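PDB 5AVM: phosphoribosylformylglycinamidine cyclo-ligase from Thermus thermophilus HB8, which probably catalyses the ATP-dependent ring closure of formylglycinamidine ribonucleotide to 5-aminoimidazole ribonucleotide, a step of de novo purine biosynthesis. Local coordinates for residues E227-V236 with E310-G318; D175-H186 with N295-Q306. All coordinates share one frame; numbering follows the deposited sequence.

Contact 1: E227-V236 with E310-G318; sequences EFRLLWEAGV and EEALKLVEG
Leu315 leans with its CD1 methyl against Leu231 in the last turn of the helix and Ala234 just past it, and no direct hydrogen bond joins residues 227-236 to 310-318. With CG beside its backbone N (chi1 -49°), the leucine reaches three apolar partners: Ala234 CB lies 3.5 Å from Leu315 CD1, a tight fit, while Leu231 CD2 and Val236 CG2 sit farther off. Its backbone takes part as well, since Leu230 lays CD1 on the carbonyl, 3.4 Å from Leu315 O. Leu231, buried, turns CD2 to Ala312 and touches it at a closely packed 3.4 Å between Leu231 CD2 and Ala312 CB. Val316 also faces the helix, and its CG1 is 4.2 Å from Leu231 CD2. Beside it Glu227, bent at chi2 (75°), brings its carboxylate round to a bridging water, which donates to Glu227 OE2 (2.7 Å) and accepts from Glu317 N. A Schellman motif closes the first helix: Gly235 takes a positive phi, and Val236 N bonds back to Leu231 O, which turns Val236 toward the second segment. There Glu311, extended beyond CG, slides past Val236 in the opposite direction and sets OE1 3.5 Å from Val236 CG2. Cut back to an alanine, Glu311 would lose the CG, CD and OE1 that lie along Val236 CG2, which is likely to open a gap at this end of the interface. The contact joins helix 225-233 to the C-terminal end of helix 306-313 and the chain following it. Beneath, Val316 rests on Leu180 of strand 176-181; on another side of helix 225-233, Phe228 packs on Leu302 of strand 298-304 and on Leu92 of helix 79-92.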
loop_
_atom_site.group_PDB
_atom_site.type_symbol
_atom_site.label_atom_id
_atom_site.label_comp_id
_atom_site.label_asym_id
_atom_site.label_seq_id
_atom_site.Cartn_x
_atom_site.Cartn_y
_atom_site.Cartn_z
ATOM N N GLU B 227 -18.783 -12.398 -12.440
ATOM C CA GLU B 227 -18.805 -12.505 -13.897
ATOM C C GLU B 227 -17.732 -13.477 -14.368
ATOM O O GLU B 227 -18.034 -14.564 -14.857
ATOM C CB GLU B 227 -18.536 -11.146 -14.536
ATOM C CG GLU B 227 -19.765 -10.369 -14.943
ATOM C CD GLU B 227 -20.502 -9.741 -13.790
ATOM O OE1 GLU B 227 -19.962 -9.735 -12.664
ATOM O OE2 GLU B 227 -21.624 -9.238 -14.021
ATOM N N PHE B 228 -16.475 -13.063 -14.214
ATOM C CA PHE B 228 -15.316 -13.855 -14.613
ATOM C C PHE B 228 -15.417 -15.323 -14.244
ATOM O O PHE B 228 -15.113 -16.191 -15.060
ATOM C CB PHE B 228 -14.036 -13.263 -14.012
ATOM C CG PHE B 228 -13.480 -12.117 -14.800
ATOM C CD1 PHE B 228 -14.148 -10.899 -14.850
ATOM C CD2 PHE B 228 -12.318 -12.272 -15.549
ATOM C CE1 PHE B 228 -13.666 -9.847 -15.647
ATOM C CE2 PHE B 228 -11.829 -11.226 -16.348
ATOM C CZ PHE B 228 -12.508 -10.013 -16.396
ATOM N N ARG B 229 -15.835 -15.609 -13.018
ATOM C CA ARG B 229 -15.958 -16.994 -12.594
ATOM C C ARG B 229 -16.939 -17.741 -13.490
ATOM O O ARG B 229 -16.717 -18.898 -13.838
ATOM C CB ARG B 229 -16.375 -17.060 -11.122
ATOM C CG ARG B 229 -15.195 -16.836 -10.179
ATOM C CD ARG B 229 -15.615 -16.675 -8.724
ATOM N NE ARG B 229 -14.465 -16.631 -7.815
ATOM C CZ ARG B 229 -14.535 -16.256 -6.538
ATOM N NH1 ARG B 229 -15.700 -15.889 -6.017
ATOM N NH2 ARG B 229 -13.442 -16.252 -5.779
ATOM N N LEU B 230 -18.010 -17.066 -13.888
ATOM C CA LEU B 230 -19.004 -17.682 -14.756
ATOM C C LEU B 230 -18.380 -18.041 -16.094
ATOM O O LEU B 230 -18.725 -19.059 -16.696
ATOM C CB LEU B 230 -20.174 -16.728 -14.994
ATOM C CG LEU B 230 -20.984 -16.308 -13.770
ATOM C CD1 LEU B 230 -22.062 -15.323 -14.203
ATOM C CD2 LEU B 230 -21.594 -17.539 -13.110
ATOM N N LEU B 231 -17.470 -17.196 -16.562
ATOM C CA LEU B 231 -16.798 -17.437 -17.829
ATOM C C LEU B 231 -15.695 -18.477 -17.673
ATOM O O LEU B 231 -15.446 -19.271 -18.577
ATOM C CB LEU B 231 -16.209 -16.138 -18.362
ATOM C CG LEU B 231 -17.232 -15.057 -18.702
ATOM C CD1 LEU B 231 -16.500 -13.763 -19.002
ATOM C CD2 LEU B 231 -18.079 -15.494 -19.884
ATOM N N TRP B 232 -15.027 -18.467 -16.525
ATOM C CA TRP B 232 -13.969 -19.436 -16.287
ATOM C C TRP B 232 -14.568 -20.837 -16.189
ATOM O O TRP B 232 -14.096 -21.774 -16.835
ATOM C CB TRP B 232 -13.200 -19.102 -15.001
ATOM C CG TRP B 232 -12.334 -17.873 -15.108
ATOM C CD1 TRP B 232 -11.702 -17.408 -16.230
ATOM C CD2 TRP B 232 -11.958 -16.989 -14.042
ATOM N NE1 TRP B 232 -10.955 -16.295 -15.927
ATOM C CE2 TRP B 232 -11.093 -16.016 -14.592
ATOM C CE3 TRP B 232 -12.264 -16.926 -12.677
ATOM C CZ2 TRP B 232 -10.531 -14.991 -13.823
ATOM C CZ3 TRP B 232 -11.704 -15.902 -11.911
ATOM C CH2 TRP B 232 -10.847 -14.951 -12.490
ATOM N N GLU B 233 -15.620 -20.974 -15.389
ATOM C CA GLU B 233 -16.264 -22.264 -15.213
ATOM C C GLU B 233 -16.832 -22.780 -16.520
ATOM O O GLU B 233 -17.054 -23.979 -16.670
ATOM C CB GLU B 233 -17.370 -22.163 -14.166
ATOM C CG GLU B 233 -16.851 -21.781 -12.792
ATOM C CD GLU B 233 -17.831 -22.101 -11.677
ATOM O OE1 GLU B 233 -18.236 -23.282 -11.567
ATOM O OE2 GLU B 233 -18.189 -21.178 -10.907
ATOM N N ALA B 234 -17.050 -21.872 -17.467
ATOM C CA ALA B 234 -17.600 -22.235 -18.770
ATOM C C ALA B 234 -16.518 -22.392 -19.843
ATOM O O ALA B 234 -16.823 -22.694 -20.998
ATOM C CB ALA B 234 -18.630 -21.196 -19.209
ATOM N N GLY B 235 -15.263 -22.182 -19.459
ATOM C CA GLY B 235 -14.160 -22.322 -20.398
ATOM C C GLY B 235 -14.121 -21.329 -21.548
ATOM O O GLY B 235 -13.604 -21.640 -22.623
ATOM N N VAL B 236 -14.651 -20.130 -21.320
ATOM C CA VAL B 236 -14.684 -19.087 -22.342
ATOM C C VAL B 236 -13.289 -18.516 -22.607
ATOM O O VAL B 236 -12.603 -18.087 -21.683
ATOM C CB VAL B 236 -15.630 -17.934 -21.916
ATOM C CG1 VAL B 236 -15.713 -16.889 -23.012
ATOM C CG2 VAL B 236 -17.010 -18.484 -21.609
ATOM N N GLU B 310 -20.056 -14.119 -27.710
ATOM C CA GLU B 310 -21.390 -14.705 -27.835
ATOM C C GLU B 310 -21.709 -15.634 -26.672
ATOM O O GLU B 310 -22.722 -15.466 -25.997
ATOM C CB GLU B 310 -21.507 -15.485 -29.153
ATOM C CG GLU B 310 -22.175 -14.733 -30.302
ATOM C CD GLU B 310 -21.414 -13.490 -30.718
ATOM O OE1 GLU B 310 -20.219 -13.611 -31.058
ATOM O OE2 GLU B 310 -22.014 -12.393 -30.712
ATOM N N GLU B 311 -20.843 -16.618 -26.449
ATOM C CA GLU B 311 -21.023 -17.587 -25.369
ATOM C C GLU B 311 -21.046 -16.881 -24.011
ATOM O O GLU B 311 -21.691 -17.338 -23.064
ATOM C CB GLU B 311 -19.890 -18.626 -25.415
ATOM C CG GLU B 311 -19.808 -19.557 -24.203
ATOM C CD GLU B 311 -18.634 -20.540 -24.278
ATOM O OE1 GLU B 311 -17.527 -20.132 -24.699
ATOM O OE2 GLU B 311 -18.818 -21.719 -23.903
ATOM N N ALA B 312 -20.343 -15.756 -23.939
ATOM C CA ALA B 312 -20.260 -14.971 -22.714
ATOM C C ALA B 312 -21.531 -14.164 -22.444
ATOM O O ALA B 312 -22.051 -14.174 -21.332
ATOM C CB ALA B 312 -19.053 -14.039 -22.784
ATOM N N LEU B 313 -22.035 -13.466 -23.454
ATOM C CA LEU B 313 -23.241 -12.671 -23.273
ATOM C C LEU B 313 -24.446 -13.509 -22.841
ATOM O O LEU B 313 -25.486 -12.968 -22.453
ATOM C CB LEU B 313 -23.552 -11.906 -24.558
ATOM C CG LEU B 313 -22.454 -10.904 -24.905
ATOM C CD1 LEU B 313 -22.825 -10.164 -26.169
ATOM C CD2 LEU B 313 -22.259 -9.933 -23.748
ATOM N N LYS B 314 -24.299 -14.830 -22.899
ATOM C CA LYS B 314 -25.366 -15.741 -22.503
ATOM C C LYS B 314 -25.182 -16.106 -21.032
ATOM O O LYS B 314 -26.092 -16.638 -20.387
ATOM C CB LYS B 314 -25.307 -17.015 -23.348
ATOM C CG LYS B 314 -25.214 -16.772 -24.841
ATOM C CD LYS B 314 -24.936 -18.079 -25.586
ATOM C CE LYS B 314 -24.672 -17.843 -27.074
ATOM N NZ LYS B 314 -24.244 -19.086 -27.786
ATOM N N LEU B 315 -23.990 -15.811 -20.515
ATOM C CA LEU B 315 -23.633 -16.108 -19.130
ATOM C C LEU B 315 -23.520 -14.829 -18.308
ATOM O O LEU B 315 -23.753 -14.824 -17.095
ATOM C CB LEU B 315 -22.284 -16.834 -19.083
ATOM C CG LEU B 315 -22.073 -18.033 -20.012
ATOM C CD1 LEU B 315 -20.606 -18.446 -20.007
ATOM C CD2 LEU B 315 -22.967 -19.177 -19.569
ATOM N N VAL B 316 -23.158 -13.741 -18.972
ATOM C CA VAL B 316 -22.982 -12.487 -18.268
ATOM C C VAL B 316 -23.638 -11.270 -18.927
ATOM O O VAL B 316 -23.913 -11.254 -20.130
ATOM C CB VAL B 316 -21.473 -12.209 -18.064
ATOM C CG1 VAL B 316 -20.751 -12.262 -19.392
ATOM C CG2 VAL B 316 -21.271 -10.854 -17.441
ATOM N N GLU B 317 -23.889 -10.259 -18.099
ATOM C CA GLU B 317 -24.485 -8.996 -18.516
ATOM C C GLU B 317 -23.404 -8.161 -19.200
ATOM O O GLU B 317 -22.649 -7.458 -18.539
ATOM C CB GLU B 317 -25.015 -8.265 -17.281
ATOM C CG GLU B 317 -25.679 -6.929 -17.543
ATOM C CD GLU B 317 -26.366 -6.388 -16.301
ATOM O OE1 GLU B 317 -27.225 -7.108 -15.747
ATOM O OE2 GLU B 317 -26.054 -5.252 -15.880
ATOM N N GLY B 318 -23.327 -8.242 -20.525
ATOM C CA GLY B 318 -22.313 -7.491 -21.241
ATOM C C GLY B 318 -22.821 -6.844 -22.506
ATOM O O GLY B 318 -24.002 -6.936 -22.821
HETATM O O HOH W 1 -23.667 -10.585 -15.178
#

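Contact 2: D175-H186 with N295-Q306; sequences DALLALPSSGPH and NMGLGMVLVLPQ
Ser182 and Asn295 meet through their side chains where two antiparallel strands run out into loops. Asn295 OD1 takes two donors: Gly297 N arrives in the carbonyl plane and makes an Asx turn, whereas Ser182 OG donates from above that plane at 2.8 Å from Asn295 OD1. The other end of the amide points its ND2 at Gly184 O (3.0 Å), in the plane of both groups and nearly straight (164°). Three bonds therefore fix the amide's rotation, with chi1 of Asn295 at 62° setting CG between backbone N and carbonyl carbon. The His186 ring crosses this amide, their planes 62° apart, and one ring face receives Ser182 CB; at the ring edge a water 2.7 Å from His186 ND1 donates to Gly299 O. Residues 295-298 form a type I' turn, and a classic beta bulge follows, with Gly299 and Met300 both opposite Leu180. Gly299 N bonds Leu180 O, while the bond from Met300 N is weak. Farther along, Leu178 and Leu302 form a hydrogen-bonded pair, their CB atoms 4.0 Å apart, on the face shared with Ala176, Leu180, Met300 and Leu304. The opposite face carries Leu177, Ala179, Val301 and Val303; Ala179 CB is met by Leu298 CD2 at 3.5 Å. At the far end, Asp175 crosses Val303 at about a right angle, Asp175 CB lying 3.5 Å from Val303 CG1, while its OD2 accepts from His239 ND1 and Arg172 N. The pair lies inside a six-stranded mixed sheet of the C-terminal domain, second and third in order: strand 319-326 bonds to the other edge of 176-181, the outermost strand 240-243 to the other edge of 298-304, and helix 306-313 lies over Ala176, Leu178 and Leu304.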
loop_
_atom_site.group_PDB
_atom_site.type_symbol
_atom_site.label_atom_id
_atom_site.label_comp_id
_atom_site.label_asym_id
_atom_site.label_seq_id
_atom_site.Cartn_x
_atom_site.Cartn_y
_atom_site.Cartn_z
ATOM N N ASP B 175 -10.590 -9.492 -32.570
ATOM C CA ASP B 175 -11.278 -9.787 -31.325
ATOM C C ASP B 175 -12.443 -8.837 -31.112
ATOM O O ASP B 175 -12.472 -7.726 -31.649
ATOM C CB ASP B 175 -10.332 -9.670 -30.125
ATOM C CG ASP B 175 -9.406 -10.854 -29.995
ATOM O OD1 ASP B 175 -9.832 -11.981 -30.340
ATOM O OD2 ASP B 175 -8.262 -10.658 -29.530
ATOM N N ALA B 176 -13.403 -9.288 -30.318
ATOM C CA ALA B 176 -14.564 -8.486 -29.981
ATOM C C ALA B 176 -14.279 -7.759 -28.661
ATOM O O ALA B 176 -13.557 -8.267 -27.798
ATOM C CB ALA B 176 -15.786 -9.385 -29.833
ATOM N N LEU B 177 -14.834 -6.561 -28.512
ATOM C CA LEU B 177 -14.658 -5.800 -27.288
ATOM C C LEU B 177 -15.955 -5.945 -26.505
ATOM O O LEU B 177 -16.996 -5.427 -26.904
ATOM C CB LEU B 177 -14.387 -4.324 -27.594
ATOM C CG LEU B 177 -13.230 -3.984 -28.537
ATOM C CD1 LEU B 177 -13.040 -2.490 -28.566
ATOM C CD2 LEU B 177 -11.954 -4.655 -28.078
ATOM N N LEU B 178 -15.893 -6.674 -25.397
ATOM C CA LEU B 178 -17.062 -6.899 -24.557
ATOM C C LEU B 178 -16.899 -6.088 -23.277
ATOM O O LEU B 178 -15.969 -6.301 -22.505
ATOM C CB LEU B 178 -17.177 -8.391 -24.240
ATOM C CG LEU B 178 -18.480 -8.995 -23.710
ATOM C CD1 LEU B 178 -18.358 -10.503 -23.810
ATOM C CD2 LEU B 178 -18.761 -8.573 -22.271
ATOM N N ALA B 179 -17.806 -5.146 -23.062
ATOM C CA ALA B 179 -17.742 -4.309 -21.885
ATOM C C ALA B 179 -18.727 -4.771 -20.837
ATOM O O ALA B 179 -19.839 -5.177 -21.155
ATOM C CB ALA B 179 -18.025 -2.865 -22.256
ATOM N N LEU B 180 -18.295 -4.729 -19.582
ATOM C CA LEU B 180 -19.141 -5.093 -18.457
ATOM C C LEU B 180 -19.510 -3.727 -17.887
ATOM O O LEU B 180 -18.639 -2.873 -17.681
ATOM C CB LEU B 180 -18.363 -5.926 -17.441
ATOM C CG LEU B 180 -17.793 -7.232 -17.995
ATOM C CD1 LEU B 180 -17.193 -8.032 -16.857
ATOM C CD2 LEU B 180 -18.897 -8.024 -18.697
ATOM N N PRO B 181 -20.810 -3.500 -17.629
ATOM C CA PRO B 181 -21.351 -2.243 -17.099
ATOM C C PRO B 181 -20.847 -1.732 -15.758
ATOM O O PRO B 181 -20.835 -2.455 -14.766
ATOM C CB PRO B 181 -22.856 -2.504 -17.093
ATOM C CG PRO B 181 -22.930 -3.966 -16.775
ATOM C CD PRO B 181 -21.861 -4.537 -17.680
ATOM N N SER B 182 -20.446 -0.465 -15.746
ATOM C CA SER B 182 -19.967 0.179 -14.533
ATOM C C SER B 182 -21.199 0.590 -13.736
ATOM O O SER B 182 -22.294 0.684 -14.296
ATOM C CB SER B 182 -19.120 1.412 -14.869
ATOM O OG SER B 182 -19.918 2.484 -15.333
ATOM N N SER B 183 -21.020 0.833 -12.438
ATOM C CA SER B 183 -22.121 1.206 -11.552
ATOM C C SER B 183 -22.203 2.707 -11.345
ATOM O O SER B 183 -22.965 3.194 -10.509
ATOM C CB SER B 183 -21.931 0.553 -10.193
ATOM O OG SER B 183 -20.856 1.180 -9.519
ATOM N N GLY B 184 -21.409 3.444 -12.106
ATOM C CA GLY B 184 -21.397 4.883 -11.960
ATOM C C GLY B 184 -19.973 5.342 -12.139
ATOM O O GLY B 184 -19.216 4.699 -12.868
ATOM N N PRO B 185 -19.562 6.432 -11.480
ATOM C CA PRO B 185 -18.182 6.896 -11.649
ATOM C C PRO B 185 -17.134 5.931 -11.094
ATOM O O PRO B 185 -15.953 6.021 -11.430
ATOM C CB PRO B 185 -18.181 8.244 -10.923
ATOM C CG PRO B 185 -19.640 8.679 -10.984
ATOM C CD PRO B 185 -20.351 7.390 -10.688
ATOM N N HIS B 186 -17.570 4.993 -10.262
ATOM C CA HIS B 186 -16.649 4.043 -9.653
ATOM C C HIS B 186 -15.672 4.792 -8.762
ATOM O O HIS B 186 -16.097 5.463 -7.820
ATOM C CB HIS B 186 -15.914 3.240 -10.728
ATOM C CG HIS B 186 -16.675 2.038 -11.199
ATOM N ND1 HIS B 186 -16.149 1.120 -12.079
ATOM C CD2 HIS B 186 -17.905 1.579 -10.866
ATOM C CE1 HIS B 186 -17.018 0.142 -12.264
ATOM N NE2 HIS B 186 -18.092 0.396 -11.539
ATOM N N ASN B 295 -15.365 6.603 -16.824
ATOM C CA ASN B 295 -15.472 5.319 -17.503
ATOM C C ASN B 295 -16.631 5.261 -18.497
ATOM O O ASN B 295 -16.745 4.308 -19.276
ATOM C CB ASN B 295 -15.592 4.178 -16.488
ATOM C CG ASN B 295 -16.833 4.280 -15.619
ATOM O OD1 ASN B 295 -17.955 4.356 -16.118
ATOM N ND2 ASN B 295 -16.634 4.264 -14.309
ATOM N N MET B 296 -17.487 6.281 -18.469
ATOM C CA MET B 296 -18.629 6.373 -19.381
ATOM C C MET B 296 -19.489 5.117 -19.423
ATOM O O MET B 296 -20.140 4.844 -20.425
ATOM C CB MET B 296 -18.128 6.697 -20.788
ATOM C CG MET B 296 -17.302 7.974 -20.867
ATOM S SD MET B 296 -18.267 9.457 -20.555
ATOM C CE MET B 296 -18.434 9.422 -18.847
ATOM N N GLY B 297 -19.498 4.359 -18.333
ATOM C CA GLY B 297 -20.287 3.141 -18.287
ATOM C C GLY B 297 -19.488 1.890 -18.613
ATOM O O GLY B 297 -20.006 0.775 -18.537
ATOM N N LEU B 298 -18.226 2.073 -18.991
ATOM C CA LEU B 298 -17.345 0.955 -19.321
ATOM C C LEU B 298 -16.575 0.558 -18.064
ATOM O O LEU B 298 -15.513 1.105 -17.790
ATOM C CB LEU B 298 -16.371 1.374 -20.425
ATOM C CG LEU B 298 -17.030 1.840 -21.730
ATOM C CD1 LEU B 298 -16.018 2.497 -22.619
ATOM C CD2 LEU B 298 -17.671 0.655 -22.428
ATOM N N GLY B 299 -17.126 -0.381 -17.296
ATOM C CA GLY B 299 -16.474 -0.825 -16.075
ATOM C C GLY B 299 -15.243 -1.656 -16.377
ATOM O O GLY B 299 -14.218 -1.549 -15.698
ATOM N N MET B 300 -15.351 -2.498 -17.401
ATOM C CA MET B 300 -14.249 -3.349 -17.839
ATOM C C MET B 300 -14.457 -3.699 -19.296
ATOM O O MET B 300 -15.587 -3.887 -19.727
ATOM C CB MET B 300 -14.183 -4.649 -17.022
ATOM C CG MET B 300 -13.417 -4.538 -15.720
ATOM S SD MET B 300 -12.764 -6.132 -15.199
ATOM C CE MET B 300 -11.430 -6.330 -16.340
ATOM N N VAL B 301 -13.372 -3.773 -20.058
ATOM C CA VAL B 301 -13.468 -4.134 -21.466
ATOM C C VAL B 301 -12.732 -5.454 -21.654
ATOM O O VAL B 301 -11.607 -5.622 -21.185
ATOM C CB VAL B 301 -12.830 -3.065 -22.397
ATOM C CG1 VAL B 301 -12.999 -3.480 -23.857
ATOM C CG2 VAL B 301 -13.471 -1.698 -22.156
ATOM N N LEU B 302 -13.381 -6.396 -22.328
ATOM C CA LEU B 302 -12.796 -7.701 -22.587
ATOM C C LEU B 302 -12.432 -7.850 -24.061
ATOM O O LEU B 302 -13.202 -7.482 -24.952
ATOM C CB LEU B 302 -13.778 -8.803 -22.178
ATOM C CG LEU B 302 -13.815 -9.246 -20.711
ATOM C CD1 LEU B 302 -13.744 -8.063 -19.784
ATOM C CD2 LEU B 302 -15.088 -10.033 -20.463
ATOM N N VAL B 303 -11.243 -8.380 -24.312
ATOM C CA VAL B 303 -10.775 -8.611 -25.668
ATOM C C VAL B 303 -10.711 -10.125 -25.825
ATOM O O VAL B 303 -9.956 -10.802 -25.128
ATOM C CB VAL B 303 -9.380 -8.003 -25.883
ATOM C CG1 VAL B 303 -9.022 -8.038 -27.355
ATOM C CG2 VAL B 303 -9.347 -6.580 -25.350
ATOM N N LEU B 304 -11.516 -10.657 -26.734
ATOM C CA LEU B 304 -11.575 -12.093 -26.952
ATOM C C LEU B 304 -12.132 -12.421 -28.341
ATOM O O LEU B 304 -12.718 -11.555 -28.998
ATOM C CB LEU B 304 -12.471 -12.727 -25.874
ATOM C CG LEU B 304 -13.839 -12.078 -25.572
ATOM C CD1 LEU B 304 -14.658 -11.888 -26.830
ATOM C CD2 LEU B 304 -14.603 -12.950 -24.605
ATOM N N PRO B 305 -11.948 -13.675 -28.810
ATOM C CA PRO B 305 -12.456 -14.084 -30.125
ATOM C C PRO B 305 -13.945 -13.745 -30.251
ATOM O O PRO B 305 -14.654 -13.689 -29.247
ATOM C CB PRO B 305 -12.195 -15.587 -30.131
ATOM C CG PRO B 305 -10.917 -15.687 -29.377
ATOM C CD PRO B 305 -11.160 -14.761 -28.198
ATOM N N GLN B 306 -14.420 -13.524 -31.471
ATOM C CA GLN B 306 -15.824 -13.175 -31.668
ATOM C C GLN B 306 -16.811 -14.194 -31.089
ATOM O O GLN B 306 -17.803 -13.811 -30.469
ATOM C CB GLN B 306 -16.120 -12.967 -33.154
ATOM C CG GLN B 306 -17.538 -12.480 -33.426
ATOM C CD GLN B 306 -17.776 -11.045 -32.964
ATOM O OE1 GLN B 306 -18.864 -10.708 -32.489
ATOM N NE2 GLN B 306 -16.766 -10.192 -33.118
HETATM O O HOH W 2 -15.339 7.113 -13.995
HETATM O O HOH W 3 -14.363 0.392 -13.907
#

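In the fold
After the N-terminal strands and helices, the chain lays down strand 176-181, passes through helix 225-233, returns as strand 298-304 and goes directly into helix 306-313. Contact 2 closes a loop of 108 residues between its segments and contact 1 one of 73; because their segments alternate, the two loops cross and neither nests in the other. Their centres lie about 13 Å apart. Contact 2 pairs two neighbouring inner strands of the C-terminal sheet, and contact 1 joins two helices lying against it. The layers touch directly, Ala312 CB packing 3.7 Å from Leu178 CD1 and Phe228 CZ 3.8 Å from Met300 CE, so each helix of contact 1 rests on a strand of contact 2.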